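Local coordinates for protein agglutinin alpha chain (Maclura pomifera, PDB 3LLZ) that binds D-galactose-containing glycans as a plant lectin of the jacalin family, recognising the T-antigen disaccharide Gal-beta1,3-GalNAc, at residues I25-R29 with A41-S46. Numbering follows the deposited sequence.
Sequences IGGLR and AEDHKS
L28 and H44 exchange two backbone hydrogen bonds, L28 N to H44 O at 2.9 Å and H44 N to L28 O at 3.0 Å, and so form a single antiparallel bridge. It is a compact example of a loop pairing with a sheet strand: 41-46, leaving strand 37-40, runs back along residues 25-29 of the neighbouring strand. The tight part lies around this pair and G27. Having no side chain, G27 lets its CA come to 3.0 Å from H44 O. Beside the bridge L28 CD1 meets H44 CD2 at 4.0 Å; the leucine CG sits between backbone N and carbonyl carbon (chi1 70°), which brings the branch end back toward the loop although its CB starts away from it. The imidazole also stacks on F4 and reaches D6 through NE2, while I120 touches both side chains. The solvent side belongs to E42, D43 and K45, all exposed. There R29, extended from CG to NE, crosses D43 at about a right angle; its guanidinium end is doubtfully placed, and no salt bridge forms. At the other end S46 OG bonds Y122 O, a residue of the glycan pocket, with the S46 side chain about 7 Å from the bound GalNAc, so the contact lies near the pocket without touching the sugar. The chemistry is consistent with the loop being held mainly by main-chain pairing and by the histidine ring, packed on F4 and bonded to D6.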
loop_
_atom_site.group_PDB
_atom_site.type_symbol
_atom_site.label_atom_id
_atom_site.label_comp_id
_atom_site.label_asym_id
_atom_site.label_seq_id
_atom_site.Cartn_x
_atom_site.Cartn_y
_atom_site.Cartn_z
ATOM N N ILE A 25 23.347 4.682 21.820
ATOM C CA ILE A 25 22.684 5.758 21.098
ATOM C C ILE A 25 21.843 6.565 22.078
ATOM O O ILE A 25 21.240 6.004 23.001
ATOM C CB ILE A 25 21.758 5.192 19.986
ATOM C CG1 ILE A 25 22.579 4.365 18.991
ATOM C CG2 ILE A 25 21.032 6.330 19.269
ATOM C CD1 ILE A 25 23.708 5.129 18.324
ATOM N N GLY A 26 21.810 7.878 21.872
ATOM C CA GLY A 26 21.030 8.750 22.729
ATOM C C GLY A 26 19.746 9.208 22.059
ATOM O O GLY A 26 18.991 8.395 21.526
ATOM N N GLY A 27 19.502 10.517 22.080
ATOM C CA GLY A 27 18.295 11.054 21.480
ATOM C C GLY A 27 18.336 11.112 19.967
ATOM O O GLY A 27 19.380 10.900 19.350
ATOM N N LEU A 28 17.186 11.398 19.364
ATOM C CA LEU A 28 17.114 11.496 17.916
ATOM C C LEU A 28 15.958 12.378 17.469
ATOM O O LEU A 28 14.929 12.481 18.143
ATOM C CB LEU A 28 17.004 10.102 17.299
ATOM C CG LEU A 28 15.735 9.277 17.472
ATOM C CD1 LEU A 28 14.711 9.701 16.434
ATOM C CD2 LEU A 28 16.064 7.802 17.284
ATOM N N ARG A 29 16.155 13.038 16.336
ATOM C CA ARG A 29 15.152 13.928 15.769
ATOM C C ARG A 29 15.228 13.769 14.264
ATOM O O ARG A 29 16.280 13.958 13.658
ATOM C CB ARG A 29 15.444 15.379 16.156
ATOM C CG ARG A 29 14.340 16.358 15.791
ATOM C CD ARG A 29 14.767 17.781 16.129
ATOM N NE ARG A 29 13.764 18.779 15.767
ATOM C CZ ARG A 29 12.685 19.067 16.489
ATOM N NH1 ARG A 29 11.829 19.992 16.075
ATOM N NH2 ARG A 29 12.460 18.438 17.630
ATOM N N ALA A 41 10.182 16.699 12.736
ATOM C CA ALA A 41 9.415 16.037 13.776
ATOM C C ALA A 41 9.945 16.396 15.158
ATOM O O ALA A 41 10.952 17.094 15.293
ATOM C CB ALA A 41 9.451 14.525 13.572
ATOM N N GLU A 42 9.257 15.912 16.183
ATOM C CA GLU A 42 9.635 16.174 17.563
ATOM C C GLU A 42 11.013 15.629 17.935
ATOM O O GLU A 42 11.447 14.591 17.432
ATOM C CB GLU A 42 8.569 15.592 18.495
ATOM C CG GLU A 42 7.235 16.328 18.410
ATOM C CD GLU A 42 6.069 15.521 18.957
ATOM O OE1 GLU A 42 6.225 14.880 20.018
ATOM O OE2 GLU A 42 4.990 15.540 18.326
ATOM N N ASP A 43 11.700 16.350 18.816
ATOM C CA ASP A 43 13.021 15.953 19.279
ATOM C C ASP A 43 12.823 14.984 20.435
ATOM O O ASP A 43 12.258 15.342 21.468
ATOM C CB ASP A 43 13.805 17.183 19.756
ATOM C CG ASP A 43 15.230 16.855 20.164
ATOM O OD1 ASP A 43 15.940 17.781 20.623
ATOM O OD2 ASP A 43 15.650 15.686 20.030
ATOM N N HIS A 44 13.272 13.750 20.249
ATOM C CA HIS A 44 13.146 12.731 21.279
ATOM C C HIS A 44 14.471 12.709 22.025
ATOM O O HIS A 44 15.437 12.063 21.619
ATOM C CB HIS A 44 12.814 11.400 20.608
ATOM C CG HIS A 44 11.656 11.503 19.664
ATOM N ND1 HIS A 44 10.391 11.861 20.083
ATOM C CD2 HIS A 44 11.588 11.392 18.316
ATOM C CE1 HIS A 44 9.597 11.970 19.033
ATOM N NE2 HIS A 44 10.299 11.691 17.949
ATOM N N LYS A 45 14.500 13.448 23.127
ATOM C CA LYS A 45 15.706 13.604 23.921
ATOM C C LYS A 45 16.080 12.493 24.881
ATOM O O LYS A 45 15.230 11.786 25.421
ATOM C CB LYS A 45 15.620 14.894 24.736
ATOM C CG LYS A 45 15.430 16.169 23.939
ATOM C CD LYS A 45 15.385 17.349 24.902
ATOM C CE LYS A 45 15.198 18.673 24.193
ATOM N NZ LYS A 45 15.297 19.809 25.160
ATOM N N SER A 46 17.383 12.364 25.093
ATOM C CA SER A 46 17.915 11.410 26.047
ATOM C C SER A 46 17.700 12.071 27.404
ATOM O O SER A 46 17.583 13.298 27.487
ATOM C CB SER A 46 19.414 11.210 25.819
ATOM O OG SER A 46 20.028 10.640 26.967
#